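PDB 7A3W: NAD(P)-dependent oxidoreductase from Pseudomonas putida, which catalyses the NADPH-dependent reduction of imines, and serves as a multifunctional biocatalyst for conjugate reduction and reductive amination. Local coordinates for the interface of chains A and B. Residues are numbered along the deposited sequence; one frame, centred on the assembly and turned at random. Chains: chain A/B, NAD(P)-dependent oxidoreductase.

Contact 1: the interface of chains A and B. Residues chain A 127-129, 180-181, 184; chain B 214-215, 218.
B:Met215 and B:Met218, on helix 205-232 of chain B, press against A:Tyr181 and A:Tyr184 of helix 173-200 and against A:Met127, the last residue of strand 120-127, with the loop residues A:Cys128 and A:Tyr129 following on. The patch is apolar: no polar pair is close enough to bond between the chains. B:Met215 loses 81 Å² of surface to chain A and B:Met218 loses 88 Å², but the two differ in shape. B:Met215 is bent at chi2 and chi3, -45° and -77°, which brings its methyl CE over one face of the A:Tyr181 ring, 3.9 Å from the centroid, in a CH-pi contact. The same methyl meets CB of A:Tyr184 at 3.5 Å, while SD of B:Met215 lies 3.6 Å from the methyl CE of A:Met127. Nearer the backbone, CG of B:Met215 packs on CB of A:Leu180 at 3.6 Å. B:Met218 is extended instead, its CG anti to the backbone N (chi1 -177°) and 3.3 Å from CE2 of A:Tyr184. The chain ends among three tyrosines, where CE stands over one face of A:Tyr184, toward the rim. This methyl also lies 3.6 Å from the phenol oxygen OH of A:Tyr181 and 3.8 Å from CE2 of A:Tyr129.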
ATOM      1  N   MET A 127       8.027  12.392   7.594  1.00 15.54           N
ATOM      2  CA  MET A 127       7.464  11.328   6.717  1.00 16.54           C
ATOM      3  C   MET A 127       8.512  10.224   6.473  1.00 18.44           C
ATOM      4  O   MET A 127       8.838   9.871   5.283  1.00 17.64           O
ATOM      5  CB  MET A 127       6.952  11.934   5.409  1.00 16.88           C
ATOM      6  CG  MET A 127       6.166  13.259   5.590  1.00 16.49           C
ATOM      7  SD  MET A 127       4.850  13.135   6.845  1.00 17.04           S
ATOM      8  CE  MET A 127       3.730  11.916   6.155  1.00 18.60           C
ATOM      9  N   CYS A 128       9.040   9.674   7.560  1.00 17.47           N
ATOM     10  CA  CYS A 128      10.114   8.658   7.520  1.00 17.16           C
ATOM     11  C   CYS A 128      10.397   8.132   8.919  1.00 18.48           C
ATOM     12  O   CYS A 128       9.944   8.735   9.910  1.00 18.47           O
ATOM     13  CB  CYS A 128      11.403   9.212   6.901  1.00 16.93           C
ATOM     14  SG  CYS A 128      12.323  10.406   7.910  1.00 18.83           S
ATOM     15  N   TYR A 129      11.161   7.048   8.982  1.00 17.63           N
ATOM     16  CA  TYR A 129      11.796   6.550  10.223  1.00 17.59           C
ATOM     17  C   TYR A 129      13.156   7.230  10.385  1.00 17.37           C
ATOM     18  O   TYR A 129      13.695   7.812   9.436  1.00 16.56           O
ATOM     19  CB  TYR A 129      11.915   5.027  10.173  1.00 18.24           C
ATOM     20  CG  TYR A 129      10.596   4.309  10.264  1.00 18.10           C
ATOM     21  CD1 TYR A 129       9.995   4.149  11.497  1.00 17.93           C
ATOM     22  CD2 TYR A 129       9.945   3.815   9.146  1.00 17.67           C
ATOM     23  CE1 TYR A 129       8.779   3.514  11.627  1.00 18.41           C
ATOM     24  CE2 TYR A 129       8.713   3.188   9.257  1.00 17.64           C
ATOM     25  CZ  TYR A 129       8.155   2.990  10.509  1.00 17.80           C
ATOM     26  OH  TYR A 129       6.961   2.353  10.666  1.00 19.54           O
ATOM     27  N   LEU A 180      -1.880  11.091   5.166  1.00 16.40           N
ATOM     28  CA  LEU A 180      -0.823  10.270   4.543  1.00 17.75           C
ATOM     29  C   LEU A 180      -0.440   9.086   5.445  1.00 17.59           C
ATOM     30  O   LEU A 180      -0.216   7.994   4.915  1.00 15.64           O
ATOM     31  CB  LEU A 180       0.374  11.162   4.246  1.00 17.23           C
ATOM     32  CG  LEU A 180       0.142  12.213   3.165  1.00 17.69           C
ATOM     33  CD1 LEU A 180       1.302  13.212   3.145  1.00 17.52           C
ATOM     34  CD2 LEU A 180      -0.061  11.576   1.793  1.00 18.45           C
ATOM     35  N   TYR A 181      -0.445   9.249   6.776  1.00 17.83           N
ATOM     36  CA  TYR A 181      -0.158   8.135   7.704  1.00 16.71           C
ATOM     37  C   TYR A 181      -1.374   7.222   7.827  1.00 16.50           C
ATOM     38  O   TYR A 181      -1.153   6.035   8.093  1.00 16.94           O
ATOM     39  CB  TYR A 181       0.362   8.639   9.057  1.00 17.73           C
ATOM     40  CG  TYR A 181       1.864   8.830   9.041  1.00 17.82           C
ATOM     41  CD1 TYR A 181       2.691   7.740   8.837  1.00 16.43           C
ATOM     42  CD2 TYR A 181       2.466  10.073   9.224  1.00 17.73           C
ATOM     43  CE1 TYR A 181       4.072   7.868   8.832  1.00 17.64           C
ATOM     44  CE2 TYR A 181       3.849  10.218   9.197  1.00 17.68           C
ATOM     45  CZ  TYR A 181       4.656   9.109   9.004  1.00 18.23           C
ATOM     46  OH  TYR A 181       6.018   9.202   9.001  1.00 16.15           O
ATOM     47  N   TYR A 184      -0.518   5.178   4.883  1.00 15.22           N
ATOM     48  CA  TYR A 184       0.705   4.365   5.070  1.00 14.76           C
ATOM     49  C   TYR A 184       0.453   3.192   6.023  1.00 14.60           C
ATOM     50  O   TYR A 184       0.771   2.043   5.651  1.00 13.70           O
ATOM     51  CB  TYR A 184       1.881   5.185   5.581  1.00 16.12           C
ATOM     52  CG  TYR A 184       3.104   4.327   5.762  1.00 16.43           C
ATOM     53  CD1 TYR A 184       3.361   3.669   6.947  1.00 16.61           C
ATOM     54  CD2 TYR A 184       3.998   4.137   4.728  1.00 16.76           C
ATOM     55  CE1 TYR A 184       4.477   2.860   7.111  1.00 17.59           C
ATOM     56  CE2 TYR A 184       5.125   3.358   4.880  1.00 17.14           C
ATOM     57  CZ  TYR A 184       5.380   2.720   6.074  1.00 18.44           C
ATOM     58  OH  TYR A 184       6.448   1.897   6.239  1.00 20.65           O
TER
ATOM     59  N   ILE B 214       5.216   9.969  -1.636  1.00 17.61           N
ATOM     60  CA  ILE B 214       6.006  10.082  -0.383  1.00 18.13           C
ATOM     61  C   ILE B 214       5.773   8.790   0.389  1.00 18.10           C
ATOM     62  O   ILE B 214       6.740   8.203   0.883  1.00 18.16           O
ATOM     63  CB  ILE B 214       5.615  11.331   0.422  1.00 18.86           C
ATOM     64  CG1 ILE B 214       5.978  12.613  -0.333  1.00 20.00           C
ATOM     65  CG2 ILE B 214       6.263  11.293   1.791  1.00 19.70           C
ATOM     66  CD1 ILE B 214       5.135  13.789   0.054  1.00 20.23           C
ATOM     67  N   MET B 215       4.511   8.406   0.532  1.00 17.55           N
ATOM     68  CA  MET B 215       4.150   7.256   1.386  1.00 17.58           C
ATOM     69  C   MET B 215       4.315   5.934   0.613  1.00 17.46           C
ATOM     70  O   MET B 215       4.640   4.962   1.234  1.00 16.76           O
ATOM     71  CB  MET B 215       2.732   7.391   1.948  1.00 17.28           C
ATOM     72  CG  MET B 215       2.500   8.726   2.606  1.00 19.58           C
ATOM     73  SD  MET B 215       3.810   9.318   3.725  1.00 21.06           S
ATOM     74  CE  MET B 215       3.490   8.322   5.185  1.00 19.70           C
ATOM     75  N   MET B 218       7.929   5.352   0.970  1.00 19.42           N
ATOM     76  CA  MET B 218       8.168   4.916   2.373  1.00 19.18           C
ATOM     77  C   MET B 218       7.730   3.456   2.532  1.00 18.76           C
ATOM     78  O   MET B 218       8.446   2.708   3.215  1.00 17.42           O
ATOM     79  CB  MET B 218       7.421   5.783   3.384  1.00 19.63           C
ATOM     80  CG  MET B 218       7.693   5.428   4.850  1.00 21.11           C
ATOM     81  SD  MET B 218       7.082   6.793   5.870  1.00 20.96           S
ATOM     82  CE  MET B 218       7.069   6.081   7.517  1.00 23.72           C
TER

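Contact 2: the interface of chains A and B. Residues chain A 183, 223, 226-227; chain B 191, 209, 212, 216.
The indole of B:Trp191 carries A:Ile223 on one face and turns its five-membered edge into the ring of A:Phe183. On the face, CG1 of A:Ile223 stands 3.6 Å from the centroid of the five-membered ring, a CH-pi contact, and CG2 reaches the pyrrole nitrogen NE1 at 3.4 Å. Both branches of the isoleucine are therefore used, with CD1 beside B:Trp191 CD1 at 3.5 Å. At the edge the two aromatic planes are almost perpendicular, 88°, and B:Trp191 CD1 points at the centre of the A:Phe183 face. CG of B:Trp191 is anti to the backbone N (chi1 -179°), which carries the indole across to A:Phe183. Its rotation is fixed by a hydrogen bond within chain B, in which NE1 donates to the hydroxyl OG of B:Ser212 at 2.9 Å. The bond is fairly straight, 160° at the hydrogen, and the oxygen lies almost in the ring plane. The polar N-H is thus satisfied inside its own chain. Farther along, the methyl CB of A:Ala227 meets CB of B:Lys209 at 3.6 Å and lies near the aliphatic CD of that lysine. The site probably joins helices 173-200 and 205-232 of the two subunits in the dimer that imine reductases form.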
ATOM      1  N   PHE A 183      -3.122   6.362   5.237  1.00 16.10           N
ATOM      2  CA  PHE A 183      -2.792   5.561   4.055  1.00 16.85           C
ATOM      3  C   PHE A 183      -1.643   4.624   4.409  1.00 15.69           C
ATOM      4  O   PHE A 183      -1.771   3.394   4.220  1.00 15.14           O
ATOM      5  CB  PHE A 183      -2.463   6.499   2.891  1.00 16.13           C
ATOM      6  CG  PHE A 183      -1.775   5.849   1.730  1.00 16.60           C
ATOM      7  CD1 PHE A 183      -2.108   4.568   1.300  1.00 16.77           C
ATOM      8  CD2 PHE A 183      -0.759   6.515   1.073  1.00 16.16           C
ATOM      9  CE1 PHE A 183      -1.446   3.984   0.234  1.00 17.22           C
ATOM     10  CE2 PHE A 183      -0.081   5.907   0.031  1.00 17.41           C
ATOM     11  CZ  PHE A 183      -0.434   4.653  -0.401  1.00 15.32           C
ATOM     12  N   ILE A 223      -3.529   4.392  -7.678  1.00 16.20           N
ATOM     13  CA  ILE A 223      -3.740   5.708  -7.009  1.00 16.56           C
ATOM     14  C   ILE A 223      -3.906   6.779  -8.089  1.00 17.58           C
ATOM     15  O   ILE A 223      -4.857   7.537  -8.027  1.00 20.01           O
ATOM     16  CB  ILE A 223      -2.586   6.000  -6.023  1.00 17.91           C
ATOM     17  CG1 ILE A 223      -2.730   5.111  -4.773  1.00 17.52           C
ATOM     18  CG2 ILE A 223      -2.500   7.486  -5.684  1.00 17.68           C
ATOM     19  CD1 ILE A 223      -1.481   5.038  -3.928  1.00 17.93           C
ATOM     20  N   ALA A 226      -7.325   6.057  -9.885  1.00 17.97           N
ATOM     21  CA  ALA A 226      -8.497   6.309  -9.021  1.00 18.17           C
ATOM     22  C   ALA A 226      -8.615   7.813  -8.781  1.00 18.17           C
ATOM     23  O   ALA A 226      -9.743   8.307  -8.819  1.00 18.52           O
ATOM     24  CB  ALA A 226      -8.405   5.540  -7.737  1.00 17.44           C
ATOM     25  N   ALA A 227      -7.499   8.504  -8.507  1.00 19.67           N
ATOM     26  CA  ALA A 227      -7.508   9.963  -8.237  1.00 18.87           C
ATOM     27  C   ALA A 227      -8.050  10.687  -9.481  1.00 20.51           C
ATOM     28  O   ALA A 227      -8.850  11.617  -9.323  1.00 19.48           O
ATOM     29  CB  ALA A 227      -6.133  10.460  -7.875  1.00 19.96           C
TER
ATOM     30  N   TRP B 191      -5.633   3.920   1.218  1.00 15.38           N
ATOM     31  CA  TRP B 191      -5.409   5.136   0.401  1.00 16.69           C
ATOM     32  C   TRP B 191      -6.704   5.961   0.325  1.00 17.33           C
ATOM     33  O   TRP B 191      -6.657   7.196   0.538  1.00 16.77           O
ATOM     34  CB  TRP B 191      -4.888   4.791  -0.992  1.00 17.21           C
ATOM     35  CG  TRP B 191      -4.658   6.046  -1.765  1.00 17.21           C
ATOM     36  CD1 TRP B 191      -3.557   6.842  -1.708  1.00 18.42           C
ATOM     37  CD2 TRP B 191      -5.585   6.701  -2.653  1.00 18.79           C
ATOM     38  NE1 TRP B 191      -3.711   7.924  -2.528  1.00 19.48           N
ATOM     39  CE2 TRP B 191      -4.953   7.877  -3.105  1.00 19.95           C
ATOM     40  CE3 TRP B 191      -6.862   6.399  -3.134  1.00 19.60           C
ATOM     41  CZ2 TRP B 191      -5.564   8.754  -4.002  1.00 20.02           C
ATOM     42  CZ3 TRP B 191      -7.479   7.281  -3.989  1.00 19.75           C
ATOM     43  CH2 TRP B 191      -6.832   8.431  -4.438  1.00 18.15           C
ATOM     44  N   LYS B 209      -3.163  12.862  -4.432  1.00 20.29           N
ATOM     45  CA  LYS B 209      -2.440  12.029  -5.438  1.00 20.99           C
ATOM     46  C   LYS B 209      -0.982  12.510  -5.567  1.00 21.78           C
ATOM     47  O   LYS B 209      -0.069  11.661  -5.652  1.00 19.69           O
ATOM     48  CB  LYS B 209      -3.145  12.102  -6.796  1.00 21.56           C
ATOM     49  CG  LYS B 209      -2.321  11.645  -8.004  1.00 24.24           C
ATOM     50  CD  LYS B 209      -2.951  12.065  -9.321  1.00 25.32           C
ATOM     51  CE  LYS B 209      -2.006  11.948 -10.497  1.00 29.38           C
ATOM     52  NZ  LYS B 209      -2.526  12.649 -11.691  1.00 31.70           N
ATOM     53  N   SER B 212       0.999  11.345  -2.563  1.00 19.25           N
ATOM     54  CA  SER B 212       0.913   9.898  -2.247  1.00 18.02           C
ATOM     55  C   SER B 212       2.261   9.208  -2.446  1.00 17.37           C
ATOM     56  O   SER B 212       2.614   8.348  -1.658  1.00 17.13           O
ATOM     57  CB  SER B 212      -0.200   9.246  -2.995  1.00 17.69           C
ATOM     58  OG  SER B 212      -1.437   9.698  -2.466  1.00 17.89           O
ATOM     59  N   SER B 216       4.117   5.905  -0.708  0.50 19.42           N
ATOM     60  CA  SER B 216       4.373   4.698  -1.543  0.50 20.53           C
ATOM     61  C   SER B 216       5.868   4.362  -1.466  0.50 20.43           C
ATOM     62  O   SER B 216       6.210   3.184  -1.248  0.50 20.32           O
ATOM     63  CB  SER B 216       3.940   4.879  -2.985  0.50 21.83           C
ATOM     64  OG  SER B 216       2.533   4.862  -3.106  0.50 23.41           O
TER

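Contact 3: the interface of chains A and B. Residues chain A 191-192, 199, 205-206; chain B 227, 230-231, 290.
A:Val205, which starts helix 205-232 of chain A, packs against the late turns of the same helix in chain B and has 57 Å² of its surface hidden there, the largest share in this patch. Both its methyls work. CG1 sits between the backbone N and the carbonyl carbon (chi1 75°), 3.4 Å from the carbonyl O of B:Ala227 and 3.9 Å from both CG2 of B:Ile230 and CA of B:Ala231. CG2, on the other branch, meets CA of B:Ala227 at 4.0 Å. An alanine in place of A:Val205 would probably leave a gap beside B:Ile230 and lose the contact with the B:Ala227 backbone. Away from this wedge the fit is looser. A:Trp191 and B:Ile230 approach tip to tip, CZ3 to CD1 at 4.1 Å, and A:Leu192, with 12 Å² hidden, meets B:Phe290 obliquely through CD2. A:Gln206 lies beside CB of B:Ala231 and places OE1 3.4 Å from the carbonyl O of B:Ala227; as modelled two acceptors face each other, no hydrogen bond is assigned, and the amide orientation may be uncertain. B:Phe290 is backed within chain B by CG2 of B:Ile230, over one face toward the rim. Across the interface, its CZ touches CB of A:Ser199 at 3.8 Å.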
ATOM      1  N   TRP A 191      -0.209  -5.203   4.181  1.00 15.69           N
ATOM      2  CA  TRP A 191       0.987  -5.986   3.784  1.00 16.68           C
ATOM      3  C   TRP A 191       1.225  -7.130   4.789  1.00 16.74           C
ATOM      4  O   TRP A 191       1.453  -8.284   4.364  1.00 16.27           O
ATOM      5  CB  TRP A 191       2.219  -5.108   3.668  1.00 16.89           C
ATOM      6  CG  TRP A 191       3.385  -5.924   3.209  1.00 17.40           C
ATOM      7  CD1 TRP A 191       3.677  -6.277   1.927  1.00 18.50           C
ATOM      8  CD2 TRP A 191       4.367  -6.564   4.034  1.00 17.39           C
ATOM      9  NE1 TRP A 191       4.821  -7.028   1.891  1.00 18.59           N
ATOM     10  CE2 TRP A 191       5.247  -7.252   3.168  1.00 18.01           C
ATOM     11  CE3 TRP A 191       4.634  -6.575   5.405  1.00 17.03           C
ATOM     12  CZ2 TRP A 191       6.336  -7.982   3.637  1.00 18.00           C
ATOM     13  CZ3 TRP A 191       5.696  -7.317   5.870  1.00 16.95           C
ATOM     14  CH2 TRP A 191       6.556  -7.980   4.997  1.00 18.09           C
ATOM     15  N   LEU A 192       1.158  -6.824   6.083  1.00 17.01           N
ATOM     16  CA  LEU A 192       1.347  -7.823   7.152  1.00 18.50           C
ATOM     17  C   LEU A 192       0.291  -8.915   7.001  1.00 18.21           C
ATOM     18  O   LEU A 192       0.649 -10.095   7.138  1.00 17.27           O
ATOM     19  CB  LEU A 192       1.258  -7.156   8.522  1.00 18.59           C
ATOM     20  CG  LEU A 192       2.438  -6.251   8.859  1.00 19.47           C
ATOM     21  CD1 LEU A 192       2.134  -5.401  10.090  1.00 19.54           C
ATOM     22  CD2 LEU A 192       3.728  -7.042   9.051  1.00 20.90           C
ATOM     23  N   SER A 199       2.790 -16.899   4.461  1.00 19.56           N
ATOM     24  CA  SER A 199       3.563 -17.695   5.437  1.00 21.04           C
ATOM     25  C   SER A 199       2.777 -18.951   5.819  1.00 20.58           C
ATOM     26  O   SER A 199       3.410 -20.014   5.891  1.00 19.34           O
ATOM     27  CB  SER A 199       3.917 -16.860   6.659  1.00 21.89           C
ATOM     28  OG  SER A 199       4.479 -17.682   7.673  1.00 21.51           O
ATOM     29  N   VAL A 205       8.884 -15.036   4.202  1.00 23.27           N
ATOM     30  CA  VAL A 205       8.670 -13.568   4.199  1.00 24.17           C
ATOM     31  C   VAL A 205       9.597 -12.960   3.142  1.00 23.36           C
ATOM     32  O   VAL A 205       9.167 -12.016   2.508  1.00 21.42           O
ATOM     33  CB  VAL A 205       8.857 -12.925   5.580  1.00 26.47           C
ATOM     34  CG1 VAL A 205      10.320 -12.816   5.974  1.00 27.63           C
ATOM     35  CG2 VAL A 205       8.196 -11.560   5.638  1.00 26.76           C
ATOM     36  N   GLN A 206      10.789 -13.509   2.934  1.00 23.60           N
ATOM     37  CA  GLN A 206      11.729 -13.007   1.897  1.00 26.63           C
ATOM     38  C   GLN A 206      11.111 -13.223   0.507  1.00 25.22           C
ATOM     39  O   GLN A 206      11.295 -12.353  -0.354  1.00 24.48           O
ATOM     40  CB  GLN A 206      13.118 -13.664   1.992  1.00 31.12           C
ATOM     41  CG  GLN A 206      14.012 -13.127   3.113  1.00 34.25           C
ATOM     42  CD  GLN A 206      14.288 -11.637   3.060  1.00 37.84           C
ATOM     43  OE1 GLN A 206      13.925 -10.870   3.965  1.00 33.76           O
ATOM     44  NE2 GLN A 206      14.927 -11.211   1.979  1.00 38.37           N
TER
ATOM     45  N   ALA B 227      10.449  -7.004   6.275  1.00 17.63           N
ATOM     46  CA  ALA B 227      10.696  -8.384   5.783  1.00 18.91           C
ATOM     47  C   ALA B 227      12.065  -8.848   6.271  1.00 18.98           C
ATOM     48  O   ALA B 227      12.165 -10.004   6.683  1.00 18.31           O
ATOM     49  CB  ALA B 227      10.632  -8.469   4.287  1.00 17.83           C
ATOM     50  N   ILE B 230      11.747  -9.607   9.987  1.00 23.09           N
ATOM     51  CA  ILE B 230      10.913 -10.825  10.235  1.00 23.31           C
ATOM     52  C   ILE B 230      11.762 -12.059   9.899  1.00 25.14           C
ATOM     53  O   ILE B 230      11.763 -12.999  10.680  1.00 22.95           O
ATOM     54  CB  ILE B 230       9.580 -10.778   9.458  1.00 23.49           C
ATOM     55  CG1 ILE B 230       8.681  -9.631   9.936  1.00 23.12           C
ATOM     56  CG2 ILE B 230       8.849 -12.109   9.523  1.00 24.35           C
ATOM     57  CD1 ILE B 230       7.646  -9.170   8.912  1.00 23.62           C
ATOM     58  N   ALA B 231      12.523 -12.010   8.806  1.00 25.67           N
ATOM     59  CA  ALA B 231      13.431 -13.098   8.382  1.00 26.64           C
ATOM     60  C   ALA B 231      14.433 -13.378   9.507  1.00 29.53           C
ATOM     61  O   ALA B 231      14.725 -14.564   9.728  1.00 27.22           O
ATOM     62  CB  ALA B 231      14.152 -12.743   7.107  1.00 24.13           C
ATOM     63  N   PHE B 290       3.972  -8.945  12.742  1.00 19.94           N
ATOM     64  CA  PHE B 290       3.922 -10.224  11.996  1.00 20.73           C
ATOM     65  C   PHE B 290       3.830 -11.390  12.987  1.00 20.42           C
ATOM     66  O   PHE B 290       2.977 -12.261  12.796  1.00 19.42           O
ATOM     67  CB  PHE B 290       5.129 -10.392  11.086  1.00 21.59           C
ATOM     68  CG  PHE B 290       5.142 -11.667  10.293  1.00 22.07           C
ATOM     69  CD1 PHE B 290       5.646 -12.839  10.837  1.00 23.38           C
ATOM     70  CD2 PHE B 290       4.695 -11.698   8.982  1.00 21.60           C
ATOM     71  CE1 PHE B 290       5.696 -14.006  10.093  1.00 24.10           C
ATOM     72  CE2 PHE B 290       4.752 -12.862   8.231  1.00 21.69           C
ATOM     73  CZ  PHE B 290       5.259 -14.015   8.783  1.00 23.29           C
TER

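All three contacts draw on helices 173-200 and 205-232. The C-alpha centres of contact 1 and contact 2 are about 12 Å apart; contact 3 lies about 19 Å from contact 1 and 24 Å from contact 2. B:Trp191 and A:Ala227 of contact 2 return as A:Trp191 and B:Ala227 in contact 3, so those two overlap through the two-fold. Contact 1 adds strand 120-127 of the cofactor-binding domain, and contact 3 adds the C-terminal helix 289-293. Such interlocked helical domains are typical of imine reductase dimers; contact 1 would probably connect the dimer core to the neighbourhood of the NADPH site.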